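Local coordinates for NAD-dependent protein deacylase 2 (Archaeoglobus fulgidus, PDB 1YC2) that removes acetyl groups from protein lysines at the expense of NAD, releasing nicotinamide, and so deacetylates the archaeal chromatin protein Alba, at residues V19-A24 with I98-D103; S30-F35 with L74-N79; I102-Q107 with H118-K123; K123-D128 with K159-L164. All blocks are in the same frame, centred on the assembly; numbering follows the deposited sequence.

Interaction 1: V19-A24 with I98-D103; sequences VVFTGA and ITQNID. With NCA (nicotinamide), chain K; NAD (nicotinamide-adenine-dinucleotide), chain J.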
# COMPACT_ATOMS: atom_id res chain seq x y z
N VAL A 19 -6.34 5.53 12.08
CA VAL A 19 -5.44 4.71 11.27
C VAL A 19 -5.99 4.48 9.85
O VAL A 19 -7.16 4.16 9.68
CB VAL A 19 -5.19 3.35 11.93
CG1 VAL A 19 -4.41 2.44 11.00
CG2 VAL A 19 -4.43 3.55 13.23
N VAL A 20 -5.13 4.65 8.85
CA VAL A 20 -5.53 4.47 7.45
C VAL A 20 -4.90 3.22 6.82
O VAL A 20 -3.68 3.04 6.87
CB VAL A 20 -5.11 5.67 6.59
CG1 VAL A 20 -5.69 5.54 5.20
CG2 VAL A 20 -5.56 6.96 7.24
N PHE A 21 -5.73 2.36 6.23
CA PHE A 21 -5.24 1.16 5.55
C PHE A 21 -5.45 1.45 4.08
O PHE A 21 -6.50 1.94 3.70
CB PHE A 21 -6.06 -0.07 5.94
CG PHE A 21 -5.63 -1.32 5.23
CD1 PHE A 21 -4.59 -2.10 5.73
CD2 PHE A 21 -6.21 -1.67 4.01
CE1 PHE A 21 -4.13 -3.22 5.03
CE2 PHE A 21 -5.76 -2.79 3.29
CZ PHE A 21 -4.72 -3.56 3.80
N THR A 22 -4.47 1.13 3.25
CA THR A 22 -4.58 1.41 1.81
C THR A 22 -4.13 0.26 0.93
O THR A 22 -3.24 -0.50 1.28
CB THR A 22 -3.77 2.66 1.43
OG1 THR A 22 -2.37 2.38 1.57
CG2 THR A 22 -4.14 3.83 2.33
N GLY A 23 -4.76 0.16 -0.24
CA GLY A 23 -4.42 -0.89 -1.18
C GLY A 23 -4.07 -0.26 -2.51
O GLY A 23 -3.89 0.95 -2.59
N ALA A 24 -3.98 -1.08 -3.55
CA ALA A 24 -3.61 -0.62 -4.89
C ALA A 24 -4.50 0.50 -5.42
O ALA A 24 -4.06 1.32 -6.23
CB ALA A 24 -3.62 -1.79 -5.88
N ILE A 98 -1.19 2.00 7.25
CA ILE A 98 -0.87 0.60 7.00
C ILE A 98 -1.17 0.42 5.52
O ILE A 98 -2.27 0.71 5.06
CB ILE A 98 -1.77 -0.35 7.82
CG1 ILE A 98 -1.69 0.01 9.30
CG2 ILE A 98 -1.33 -1.78 7.60
CD1 ILE A 98 -2.63 -0.81 10.17
N THR A 99 -0.19 -0.05 4.76
CA THR A 99 -0.42 -0.24 3.34
C THR A 99 0.07 -1.59 2.86
O THR A 99 0.91 -2.21 3.50
CB THR A 99 0.29 0.86 2.50
OG1 THR A 99 -0.13 0.77 1.14
CG2 THR A 99 1.81 0.68 2.55
N GLN A 100 -0.49 -2.02 1.73
CA GLN A 100 -0.10 -3.27 1.10
C GLN A 100 0.71 -2.95 -0.15
O GLN A 100 1.26 -3.84 -0.79
CB GLN A 100 -1.33 -4.09 0.69
CG GLN A 100 -1.84 -4.98 1.81
CD GLN A 100 -2.90 -5.97 1.36
OE1 GLN A 100 -3.35 -6.81 2.14
NE2 GLN A 100 -3.30 -5.88 0.09
N ASN A 101 0.78 -1.67 -0.49
CA ASN A 101 1.53 -1.23 -1.66
C ASN A 101 3.03 -1.25 -1.40
O ASN A 101 3.47 -1.12 -0.26
CB ASN A 101 1.10 0.18 -2.07
CG ASN A 101 -0.38 0.28 -2.34
OD1 ASN A 101 -1.03 -0.72 -2.67
ND2 ASN A 101 -0.93 1.48 -2.21
N ILE A 102 3.82 -1.40 -2.45
CA ILE A 102 5.27 -1.42 -2.33
C ILE A 102 5.86 -0.20 -3.03
O ILE A 102 7.07 -0.12 -3.21
CB ILE A 102 5.85 -2.66 -3.03
CG1 ILE A 102 5.51 -2.59 -4.53
CG2 ILE A 102 5.32 -3.92 -2.40
CD1 ILE A 102 6.03 -3.73 -5.35
N ASP A 103 5.01 0.75 -3.41
CA ASP A 103 5.46 1.93 -4.13
C ASP A 103 6.04 3.08 -3.32
O ASP A 103 6.63 3.99 -3.89
CB ASP A 103 4.32 2.45 -5.02
CG ASP A 103 3.08 2.85 -4.23
OD1 ASP A 103 1.99 2.84 -4.83
OD2 ASP A 103 3.20 3.17 -3.02
N1 NCA K . -0.40 -3.45 -7.93
C2 NCA K . -0.10 -2.23 -7.16
C3 NCA K . 1.08 -2.12 -6.33
C4 NCA K . 1.92 -3.35 -6.33
C5 NCA K . 1.64 -4.54 -7.07
C6 NCA K . 0.47 -4.58 -7.87
C7 NCA K . 1.46 -0.85 -5.50
O7 NCA K . 2.49 -0.87 -4.83
N7 NCA K . 0.70 0.21 -5.53
PA NAD J . -7.00 -4.95 -5.10
O1A NAD J . -7.57 -6.26 -4.71
O2A NAD J . -6.58 -4.73 -6.52
O5B NAD J . -8.06 -3.85 -4.62
C5B NAD J . -7.96 -2.43 -4.97
C4B NAD J . -9.34 -1.81 -4.76
O4B NAD J . -9.20 -0.38 -5.12
C3B NAD J . -10.50 -2.34 -5.67
O3B NAD J . -11.56 -2.88 -4.83
C2B NAD J . -10.96 -1.17 -6.53
O2B NAD J . -12.30 -1.10 -6.87
C1B NAD J . -10.41 0.04 -5.73
N9A NAD J . -10.04 1.17 -6.58
C8A NAD J . -9.63 1.28 -7.90
N7A NAD J . -9.38 2.53 -8.27
C5A NAD J . -9.62 3.32 -7.21
C6A NAD J . -9.53 4.79 -6.99
N6A NAD J . -9.14 5.63 -7.93
N1A NAD J . -9.87 5.21 -5.72
C2A NAD J . -10.28 4.40 -4.71
N3A NAD J . -10.38 3.01 -4.87
C4A NAD J . -10.04 2.51 -6.14
O3 NAD J . -5.73 -4.64 -4.20
PN NAD J . -5.50 -4.71 -2.61
O1N NAD J . -6.77 -4.45 -1.92
O2N NAD J . -4.32 -3.83 -2.34
O5D NAD J . -5.16 -6.28 -2.44
C5D NAD J . -3.93 -6.80 -3.04
C4D NAD J . -3.68 -8.20 -2.64
O4D NAD J . -4.95 -8.99 -2.67
C3D NAD J . -2.71 -8.96 -3.60
O3D NAD J . -1.79 -9.78 -2.84
C2D NAD J . -3.65 -9.81 -4.49
O2D NAD J . -3.01 -10.92 -5.06
C1D NAD J . -4.82 -10.17 -3.50
N1N NAD J . -6.15 -10.42 -4.17
C2N NAD J . -6.46 -11.80 -4.51
C3N NAD J . -7.61 -12.15 -5.09
C7N NAD J . -7.93 -13.60 -5.46
O7N NAD J . -9.13 -13.91 -5.67
N7N NAD J . -6.92 -14.49 -5.55
C4N NAD J . -8.65 -11.08 -5.41
C5N NAD J . -8.34 -9.66 -5.07
C6N NAD J . -7.09 -9.36 -4.46
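Phe21 and Ile98 pair as neighbours in the parallel sheet of the sirtuin Rossmann-fold domain, where strand ends carry the dinucleotide. Three backbone bonds hold the strands: Ile98 N to Val20 O, Thr22 N to Ile98 O, and Gln100 N to Thr22 O. On the face bearing Phe21, the Ile98 side chain crosses the ring at about a right angle, its CG2 3.8 Å from Phe21 CD1, while Val19 CG1 meets Ile98 CD1. On the other face, Thr22 OG1 and Thr99 OG1 share a hydrogen bond of 2.8 Å, and Thr22 OG1 is also bonded to His106. Thr99 OG1 accepts from Asn101 N as well, closing an ST turn that leads the chain out of the strand.

Asn101 can be followed outward. Its CB lies 3.3 Å from nicotinamide O7; CG, anti to its carbonyl carbon (chi1 -57°), is 3.4 Å from nicotinamide N7, a rotation that sets the amide between ligand and Gly23. ND2 donates to Gly23 O over 3.0 Å from above the carbonyl plane, with the acceptor in the amide plane. OD1 lies beside Ala24 N without bonding to it. A leucine at Asn101 would probably leave Gly23 O without this donor and untie the loop's start from 98-103 there.

Ala24 N donates instead to NAD O2N over 3.0 Å; Gln100 NE2 adds weak bonds to O2N and O5D. Nicotinamide O7 accepts from Ile102 N at 2.8 Å, and its N7 donates to Asp103 OD1. Donors thus face the phosphate and the carboxamide oxygen, and a carboxylate acceptor faces its nitrogen, consistent with recognition by hydrogen bonding.

Interaction 2: S30-F35 with L74-N79; sequences SGIPTF and LFAEPN. With NAD (nicotinamide-adenine-dinucleotide), chain J; NCA (nicotinamide), chain K.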
# COMPACT_ATOMS: atom_id res chain seq x y z
N SER A 30 -2.23 7.61 -9.64
CA SER A 30 -0.82 8.01 -9.66
C SER A 30 -0.19 7.39 -10.91
O SER A 30 0.92 7.74 -11.31
CB SER A 30 -0.07 7.51 -8.42
OG SER A 30 -0.47 8.22 -7.26
N GLY A 31 -0.93 6.46 -11.52
CA GLY A 31 -0.45 5.81 -12.72
C GLY A 31 -0.09 4.34 -12.53
O GLY A 31 0.43 3.71 -13.44
N ILE A 32 -0.38 3.80 -11.35
CA ILE A 32 -0.07 2.40 -11.08
C ILE A 32 -1.33 1.56 -11.16
O ILE A 32 -2.24 1.70 -10.35
CB ILE A 32 0.59 2.23 -9.70
CG1 ILE A 32 1.77 3.19 -9.56
CG2 ILE A 32 1.07 0.79 -9.52
CD1 ILE A 32 2.50 3.12 -8.23
N PRO A 33 -1.41 0.65 -12.15
CA PRO A 33 -2.58 -0.21 -12.32
C PRO A 33 -2.81 -1.14 -11.13
O PRO A 33 -1.87 -1.66 -10.52
CB PRO A 33 -2.27 -0.96 -13.61
CG PRO A 33 -0.77 -1.10 -13.55
CD PRO A 33 -0.35 0.29 -13.11
N THR A 34 -4.08 -1.36 -10.81
CA THR A 34 -4.50 -2.21 -9.70
C THR A 34 -4.32 -3.69 -10.01
O THR A 34 -3.81 -4.06 -11.07
CB THR A 34 -5.96 -1.94 -9.36
OG1 THR A 34 -6.23 -0.54 -9.51
CG2 THR A 34 -6.26 -2.33 -7.95
N PHE A 35 -4.74 -4.55 -9.08
CA PHE A 35 -4.64 -6.00 -9.24
C PHE A 35 -5.72 -6.62 -10.12
O PHE A 35 -5.95 -7.82 -10.08
CB PHE A 35 -4.68 -6.68 -7.86
CG PHE A 35 -3.34 -6.80 -7.20
CD1 PHE A 35 -2.45 -7.80 -7.58
CD2 PHE A 35 -2.95 -5.90 -6.21
CE1 PHE A 35 -1.20 -7.92 -6.98
CE2 PHE A 35 -1.70 -6.01 -5.60
CZ PHE A 35 -0.82 -7.02 -5.98
N LEU A 74 7.27 3.69 -13.38
CA LEU A 74 8.43 3.52 -12.51
C LEU A 74 8.75 4.80 -11.76
O LEU A 74 9.38 4.76 -10.71
CB LEU A 74 9.65 3.10 -13.34
CG LEU A 74 9.57 1.73 -13.99
CD1 LEU A 74 10.78 1.52 -14.88
CD2 LEU A 74 9.48 0.65 -12.92
N PHE A 75 8.32 5.93 -12.31
CA PHE A 75 8.59 7.21 -11.66
C PHE A 75 7.31 7.91 -11.22
O PHE A 75 7.24 9.14 -11.20
CB PHE A 75 9.41 8.13 -12.57
CG PHE A 75 10.79 7.61 -12.87
CD1 PHE A 75 10.99 6.69 -13.90
CD2 PHE A 75 11.87 7.99 -12.08
CE1 PHE A 75 12.27 6.17 -14.15
CE2 PHE A 75 13.15 7.47 -12.33
CZ PHE A 75 13.35 6.56 -13.36
N ALA A 76 6.31 7.12 -10.86
CA ALA A 76 5.04 7.67 -10.41
C ALA A 76 5.29 8.53 -9.18
O ALA A 76 6.27 8.34 -8.46
CB ALA A 76 4.07 6.54 -10.07
N GLU A 77 4.42 9.49 -8.95
CA GLU A 77 4.54 10.36 -7.79
C GLU A 77 3.22 10.32 -7.05
O GLU A 77 2.18 9.99 -7.63
CB GLU A 77 4.88 11.80 -8.22
CG GLU A 77 6.21 11.94 -8.96
CD GLU A 77 6.85 13.32 -8.82
OE1 GLU A 77 7.81 13.62 -9.57
OE2 GLU A 77 6.40 14.11 -7.95
N PRO A 78 3.24 10.62 -5.75
CA PRO A 78 1.99 10.58 -4.99
C PRO A 78 0.89 11.48 -5.57
O PRO A 78 1.18 12.54 -6.13
CB PRO A 78 2.42 10.99 -3.58
CG PRO A 78 3.75 11.70 -3.78
CD PRO A 78 4.39 10.91 -4.88
N ASN A 79 -0.35 11.04 -5.46
CA ASN A 79 -1.48 11.80 -5.96
C ASN A 79 -2.14 12.50 -4.78
O ASN A 79 -1.71 12.34 -3.64
CB ASN A 79 -2.47 10.88 -6.69
CG ASN A 79 -3.11 9.85 -5.77
OD1 ASN A 79 -3.84 10.20 -4.84
ND2 ASN A 79 -2.85 8.58 -6.05
PA NAD J . -7.00 -4.95 -5.10
O1A NAD J . -7.57 -6.26 -4.71
O2A NAD J . -6.58 -4.73 -6.52
O5B NAD J . -8.06 -3.85 -4.62
C5B NAD J . -7.96 -2.43 -4.97
C4B NAD J . -9.34 -1.81 -4.76
O4B NAD J . -9.20 -0.38 -5.12
C3B NAD J . -10.50 -2.34 -5.67
O3B NAD J . -11.56 -2.88 -4.83
C2B NAD J . -10.96 -1.17 -6.53
O2B NAD J . -12.30 -1.10 -6.87
C1B NAD J . -10.41 0.04 -5.73
N9A NAD J . -10.04 1.17 -6.58
C8A NAD J . -9.63 1.28 -7.90
N7A NAD J . -9.38 2.53 -8.27
C5A NAD J . -9.62 3.32 -7.21
C6A NAD J . -9.53 4.79 -6.99
N6A NAD J . -9.14 5.63 -7.93
N1A NAD J . -9.87 5.21 -5.72
C2A NAD J . -10.28 4.40 -4.71
N3A NAD J . -10.38 3.01 -4.87
C4A NAD J . -10.04 2.51 -6.14
O3 NAD J . -5.73 -4.64 -4.20
PN NAD J . -5.50 -4.71 -2.61
O1N NAD J . -6.77 -4.45 -1.92
O2N NAD J . -4.32 -3.83 -2.34
O5D NAD J . -5.16 -6.28 -2.44
C5D NAD J . -3.93 -6.80 -3.04
C4D NAD J . -3.68 -8.20 -2.64
O4D NAD J . -4.95 -8.99 -2.67
C3D NAD J . -2.71 -8.96 -3.60
O3D NAD J . -1.79 -9.78 -2.84
C2D NAD J . -3.65 -9.81 -4.49
O2D NAD J . -3.01 -10.92 -5.06
C1D NAD J . -4.82 -10.17 -3.50
N1N NAD J . -6.15 -10.42 -4.17
C2N NAD J . -6.46 -11.80 -4.51
C3N NAD J . -7.61 -12.15 -5.09
C7N NAD J . -7.93 -13.60 -5.46
O7N NAD J . -9.13 -13.91 -5.67
N7N NAD J . -6.92 -14.49 -5.55
C4N NAD J . -8.65 -11.08 -5.41
C5N NAD J . -8.34 -9.66 -5.07
C6N NAD J . -7.09 -9.36 -4.46
N1 NCA K . -0.40 -3.45 -7.93
C2 NCA K . -0.10 -2.23 -7.16
C3 NCA K . 1.08 -2.12 -6.33
C4 NCA K . 1.92 -3.35 -6.33
C5 NCA K . 1.64 -4.54 -7.07
C6 NCA K . 0.47 -4.58 -7.87
C7 NCA K . 1.46 -0.85 -5.50
O7 NCA K . 2.49 -0.87 -4.83
N7 NCA K . 0.70 0.21 -5.53
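Ser30 and Asn79 join two loops of the sirtuin NAD-binding domain: the cofactor-binding loop that follows strand 18-22, and the loop leading into helix 80-90, of which Asn79 is the N-cap. The tight part centres on Ser30 OG, which takes a hydrogen bond from Asn79 ND2 at 2.7 Å, tilted 25° from the amide plane, and gives a weak one to Glu77 O at 3.2 Å. Asn79 CG sits between its own backbone N and carbonyl carbon (chi1 64°), a rotation that lets OD1 cap Ala81 N while ND2 reaches both Ser30 and Ile26 O. One amide therefore ties the helix start to two points of the cofactor loop.

Asn79 and Ala76 are buried, the methyl of Ala76 lying 3.6 Å from Ser30 O and 4.1 Å from Ile32 CG1. Glu77 is exposed: its CB points away and its carbonyl makes the contact, which opens to solvent on that side. Leu105 of helix 105-108 lies against both Ser30 and Ile32.

Farther along the loop, the ligands take over as partners. Ile32 CG2 approaches the nicotinamide, and the Phe35 ring lies between two ligands, with NAD C3D over one face and nicotinamide C6 over the opposite face, 3.3 Å from Phe35 CZ.

Interaction 3: I102-Q107 with H118-K123; sequences IDMLHQ and HGSMDK. With NCA (nicotinamide), chain K; SO4 (sulfate ion), chain H.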
# COMPACT_ATOMS: atom_id res chain seq x y z
N ILE A 102 3.82 -1.40 -2.45
CA ILE A 102 5.27 -1.42 -2.33
C ILE A 102 5.86 -0.20 -3.03
O ILE A 102 7.07 -0.12 -3.21
CB ILE A 102 5.85 -2.66 -3.03
CG1 ILE A 102 5.51 -2.59 -4.53
CG2 ILE A 102 5.32 -3.92 -2.40
CD1 ILE A 102 6.03 -3.73 -5.35
N ASP A 103 5.01 0.75 -3.41
CA ASP A 103 5.46 1.93 -4.13
C ASP A 103 6.04 3.08 -3.32
O ASP A 103 6.63 3.99 -3.89
CB ASP A 103 4.32 2.45 -5.02
CG ASP A 103 3.08 2.85 -4.23
OD1 ASP A 103 1.99 2.84 -4.83
OD2 ASP A 103 3.20 3.17 -3.02
N MET A 104 5.88 3.05 -2.00
CA MET A 104 6.41 4.10 -1.14
C MET A 104 5.88 5.51 -1.37
O MET A 104 6.52 6.48 -0.98
CB MET A 104 7.93 4.13 -1.24
CG MET A 104 8.60 2.89 -0.69
SD MET A 104 10.33 2.90 -1.13
CE MET A 104 10.21 2.39 -2.92
N LEU A 105 4.72 5.61 -2.00
CA LEU A 105 4.13 6.91 -2.28
C LEU A 105 3.65 7.60 -1.01
O LEU A 105 3.48 8.82 -1.00
CB LEU A 105 2.98 6.77 -3.28
CG LEU A 105 3.43 6.28 -4.65
CD1 LEU A 105 2.26 6.30 -5.62
CD2 LEU A 105 4.56 7.17 -5.17
N HIS A 106 3.42 6.85 0.06
CA HIS A 106 2.99 7.47 1.31
C HIS A 106 4.16 8.23 1.94
O HIS A 106 4.00 9.37 2.37
CB HIS A 106 2.46 6.42 2.29
CG HIS A 106 1.09 5.90 1.94
ND1 HIS A 106 -0.04 6.68 2.02
CD2 HIS A 106 0.68 4.68 1.51
CE1 HIS A 106 -1.09 5.96 1.66
NE2 HIS A 106 -0.68 4.75 1.35
N GLN A 107 5.34 7.61 1.99
CA GLN A 107 6.51 8.26 2.56
C GLN A 107 6.92 9.49 1.74
O GLN A 107 7.21 10.55 2.30
CB GLN A 107 7.69 7.29 2.67
CG GLN A 107 7.41 6.09 3.55
CD GLN A 107 6.78 4.91 2.81
OE1 GLN A 107 5.87 5.09 1.98
NE2 GLN A 107 7.24 3.70 3.11
N HIS A 118 3.69 -5.73 2.71
CA HIS A 118 4.31 -6.54 1.67
C HIS A 118 5.72 -6.07 1.34
O HIS A 118 6.26 -6.45 0.31
CB HIS A 118 3.46 -6.54 0.39
CG HIS A 118 2.13 -7.22 0.53
ND1 HIS A 118 1.85 -8.10 1.56
CD2 HIS A 118 1.02 -7.17 -0.24
CE1 HIS A 118 0.62 -8.57 1.41
NE2 HIS A 118 0.10 -8.02 0.33
N GLY A 119 6.31 -5.27 2.22
CA GLY A 119 7.65 -4.76 1.97
C GLY A 119 7.63 -3.58 1.00
O GLY A 119 6.60 -2.92 0.85
N SER A 120 8.76 -3.32 0.36
CA SER A 120 8.82 -2.22 -0.60
C SER A 120 10.01 -2.31 -1.56
O SER A 120 10.92 -3.11 -1.37
CB SER A 120 8.86 -0.88 0.13
OG SER A 120 10.09 -0.71 0.81
N MET A 121 9.97 -1.48 -2.59
CA MET A 121 11.02 -1.42 -3.60
C MET A 121 12.21 -0.54 -3.19
O MET A 121 13.15 -0.37 -3.95
CB MET A 121 10.44 -0.90 -4.92
CG MET A 121 9.51 -1.87 -5.62
SD MET A 121 10.33 -3.44 -6.00
CE MET A 121 11.41 -2.94 -7.37
N ASP A 122 12.17 0.01 -1.98
CA ASP A 122 13.24 0.87 -1.49
C ASP A 122 14.64 0.31 -1.67
O ASP A 122 15.52 0.99 -2.20
CB ASP A 122 13.02 1.20 -0.00
CG ASP A 122 13.24 -0.00 0.92
OD1 ASP A 122 12.72 -1.10 0.63
OD2 ASP A 122 13.93 0.16 1.95
N LYS A 123 14.86 -0.93 -1.23
CA LYS A 123 16.19 -1.53 -1.33
C LYS A 123 16.25 -2.95 -1.86
O LYS A 123 15.27 -3.69 -1.81
CB LYS A 123 16.88 -1.47 0.04
CG LYS A 123 17.03 -0.05 0.58
CD LYS A 123 17.80 -0.02 1.88
CE LYS A 123 17.97 1.41 2.36
NZ LYS A 123 18.74 1.47 3.63
N1 NCA K . -0.40 -3.45 -7.93
C2 NCA K . -0.10 -2.23 -7.16
C3 NCA K . 1.08 -2.12 -6.33
C4 NCA K . 1.92 -3.35 -6.33
C5 NCA K . 1.64 -4.54 -7.07
C6 NCA K . 0.47 -4.58 -7.87
C7 NCA K . 1.46 -0.85 -5.50
O7 NCA K . 2.49 -0.87 -4.83
N7 NCA K . 0.70 0.21 -5.53
S SO4 H . 19.74 -1.67 5.75
O1 SO4 H . 20.36 -1.68 7.09
O2 SO4 H . 20.12 -0.44 5.03
O3 SO4 H . 20.22 -2.84 5.00
O4 SO4 H . 18.27 -1.73 5.89
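Ile102 and Ser120 bring their backbones to 4.0 Å between CA atoms, and one bond joins the segments, Met121 N donating to Ile102 O over 3.3 Å in the carbonyl plane. The contact links the nicotinamide-binding loop of the sirtuin Rossmann-fold domain to the chain leaving His118, the predicted proton acceptor, toward the zinc-binding module.

Ile102 presents a different branch to each neighbour. Its CG1 occupies the position between backbone N and carbonyl carbon (chi1 62°), which places CG1 beside nicotinamide O7 and leaves CG2 to rest 3.6 Å from Gly119 O. At the tip, CD1 lies 4.0 Å from Met121 CG, the two side chains running side by side in the same direction. Met121 continues onto Pro160 and Val162 of strand 158-162, which joins the pocket residue to the apolar packing of that strand.

Two residues on from Ile102, Met104 reaches across to 118-123. Bent at its last torsion, it crosses Asp122 at about a right angle, with SD 3.4 Å from Asp122 CB and CE 3.9 Å from Met121 CB; nearer its root, CG touches Ser120 CB. Asp122 is steadied from its own segment, because Ser120 OG donates to Asp122 OD1.

Next to Ile102, Asp103 divides its carboxylate. The ligand-binding OD1 is also bonded by Ser27, while OD2 takes Leu105 N in an Asx turn at the start of helix 105-108. That one side chain thus couples ligand to helix, and its turn is closed by an almost straight bond, Leu105 N to Asp103 OD2, 3.1 Å long with an angle of 176°, met from above the carboxylate plane.

Interaction 4: K123-D128 with K159-L164; sequences KLDCLD and KPRVVL. With ZN (zinc ion), chain F; SO4 (sulfate ion), chain H.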
# COMPACT_ATOMS: atom_id res chain seq x y z
N LYS A 123 14.86 -0.93 -1.23
CA LYS A 123 16.19 -1.53 -1.33
C LYS A 123 16.25 -2.95 -1.86
O LYS A 123 15.27 -3.69 -1.81
CB LYS A 123 16.88 -1.47 0.04
CG LYS A 123 17.03 -0.05 0.58
CD LYS A 123 17.80 -0.02 1.88
CE LYS A 123 17.97 1.41 2.36
NZ LYS A 123 18.74 1.47 3.63
N LEU A 124 17.42 -3.31 -2.36
CA LEU A 124 17.66 -4.63 -2.92
C LEU A 124 18.92 -5.21 -2.29
O LEU A 124 19.81 -4.46 -1.86
CB LEU A 124 17.84 -4.56 -4.44
CG LEU A 124 16.70 -3.91 -5.24
CD1 LEU A 124 16.79 -2.40 -5.11
CD2 LEU A 124 16.81 -4.30 -6.71
N ASP A 125 19.00 -6.54 -2.22
CA ASP A 125 20.15 -7.22 -1.64
C ASP A 125 20.71 -8.28 -2.58
O ASP A 125 19.96 -9.03 -3.19
CB ASP A 125 19.78 -7.92 -0.33
CG ASP A 125 19.24 -6.97 0.72
OD1 ASP A 125 20.01 -6.14 1.22
OD2 ASP A 125 18.04 -7.07 1.04
N CYS A 126 22.03 -8.34 -2.70
CA CYS A 126 22.64 -9.37 -3.51
C CYS A 126 22.65 -10.59 -2.59
O CYS A 126 23.13 -10.50 -1.47
CB CYS A 126 24.07 -9.00 -3.88
SG CYS A 126 24.96 -10.38 -4.65
N LEU A 127 22.12 -11.72 -3.06
CA LEU A 127 22.08 -12.92 -2.23
C LEU A 127 23.42 -13.62 -2.10
O LEU A 127 23.58 -14.47 -1.22
CB LEU A 127 21.06 -13.94 -2.77
CG LEU A 127 19.56 -13.66 -2.63
CD1 LEU A 127 19.27 -13.03 -1.28
CD2 LEU A 127 19.11 -12.74 -3.72
N ASP A 128 24.39 -13.29 -2.95
CA ASP A 128 25.69 -13.94 -2.88
C ASP A 128 26.71 -13.22 -2.00
O ASP A 128 27.33 -13.85 -1.14
CB ASP A 128 26.29 -14.12 -4.29
CG ASP A 128 25.52 -15.14 -5.12
OD1 ASP A 128 25.18 -16.22 -4.60
OD2 ASP A 128 25.27 -14.86 -6.31
N LYS A 159 17.93 -9.43 -5.06
CA LYS A 159 16.53 -9.50 -4.67
C LYS A 159 15.99 -8.26 -3.98
O LYS A 159 16.54 -7.77 -3.00
CB LYS A 159 16.32 -10.73 -3.77
CG LYS A 159 14.86 -11.00 -3.40
CD LYS A 159 14.76 -11.94 -2.21
CE LYS A 159 13.31 -12.15 -1.80
NZ LYS A 159 12.63 -10.88 -1.39
N PRO A 160 14.87 -7.73 -4.50
CA PRO A 160 14.28 -6.54 -3.88
C PRO A 160 13.60 -6.97 -2.58
O PRO A 160 13.22 -8.14 -2.43
CB PRO A 160 13.29 -6.07 -4.94
CG PRO A 160 12.85 -7.38 -5.58
CD PRO A 160 14.14 -8.14 -5.71
N ARG A 161 13.45 -6.04 -1.64
CA ARG A 161 12.83 -6.35 -0.35
C ARG A 161 11.30 -6.35 -0.34
O ARG A 161 10.68 -5.63 0.45
CB ARG A 161 13.34 -5.40 0.72
CG ARG A 161 14.79 -5.59 1.01
CD ARG A 161 15.26 -4.75 2.18
NE ARG A 161 16.71 -4.82 2.27
CZ ARG A 161 17.44 -4.21 3.20
NH1 ARG A 161 16.85 -3.48 4.14
NH2 ARG A 161 18.77 -4.33 3.17
N VAL A 162 10.71 -7.16 -1.20
CA VAL A 162 9.26 -7.26 -1.28
C VAL A 162 8.92 -8.70 -0.99
O VAL A 162 9.73 -9.59 -1.24
CB VAL A 162 8.75 -6.90 -2.68
CG1 VAL A 162 9.13 -5.46 -3.01
CG2 VAL A 162 9.34 -7.84 -3.70
N VAL A 163 7.74 -8.94 -0.45
CA VAL A 163 7.34 -10.31 -0.14
C VAL A 163 6.99 -11.07 -1.41
O VAL A 163 6.22 -10.59 -2.24
CB VAL A 163 6.13 -10.33 0.82
CG1 VAL A 163 5.70 -11.76 1.06
CG2 VAL A 163 6.51 -9.67 2.13
N LEU A 164 7.56 -12.26 -1.55
CA LEU A 164 7.31 -13.11 -2.71
C LEU A 164 6.56 -14.35 -2.24
O LEU A 164 6.46 -14.61 -1.03
CB LEU A 164 8.62 -13.55 -3.35
CG LEU A 164 9.58 -12.47 -3.85
CD1 LEU A 164 10.83 -13.12 -4.42
CD2 LEU A 164 8.91 -11.60 -4.88
ZN ZN F . 27.21 -9.43 -4.82
S SO4 H . 19.74 -1.67 5.75
O1 SO4 H . 20.36 -1.68 7.09
O2 SO4 H . 20.12 -0.44 5.03
O3 SO4 H . 20.22 -2.84 5.00
O4 SO4 H . 18.27 -1.73 5.89
O HOH W 1 16.23 -8.53 -0.33
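Asp125 and Arg161 form a two-pronged salt bridge. Arg161 NH2 donates to the syn lone pair of Asp125 OD1 over 2.9 Å, nearly straight at 172°, and NE reaches OD2 over 2.9 Å, the carboxylate and guanidinium planes being only 21° apart. Arg161 CG, anti to its carbonyl carbon (chi1 -67°), starts an extended chain that carries NE alongside the carboxylate. A water also donates to both Asp125 OD2 and Lys159 O. An alanine at Asp125 would probably leave Arg161 NE without its carboxylate and the guanidinium, still touched by sulfate, looser in its rotation.

That sulfate, probably from the crystallisation liquor, sits at the guanidinium's outer edge: NH2 donates to sulfate O3 and NH1 to sulfate O4, while the extended Lys123 brings NZ to sulfate O2 at 2.7 Å. Lys123 CB lies over one guanidinium face.

Beneath these groups runs the small antiparallel sheet of the sirtuin zinc-binding module. Asp125 and Lys159 form a hydrogen-bonded pair, each N donating to the other's O. Leu124 and Pro160 form the adjoining non-hydrogen-bonded pair on the opposite face, against Trp64 of helix 60-70. One step beyond Asp125, Cys126 SG binds zinc at 2.4 Å together with Cys129, Cys150 and Cys153. Leu127 CD2 then folds back to within 3.4 Å of Lys159 CB.

Along the chain, interaction 2 is nested inside the loop closed by interaction 1; interaction 3 begins on the residues where interaction 1 ends, and interaction 4 follows from Lys123. The centres of interactions 1, 2 and 3 lie 10 to 13 Å apart, and all three touch nicotinamide: the loops that follow strands 18-22 and 94-99 of the parallel sheet line its site. Interaction 4 sits about 20 Å from the centre of interaction 1, in the three-stranded antiparallel sheet beside the zinc held by four cysteines. Backbone pairing of His118 with Val163 and Ser120 with Arg161 connects interactions 3 and 4, giving a structural path between the zinc module and the cofactor pocket.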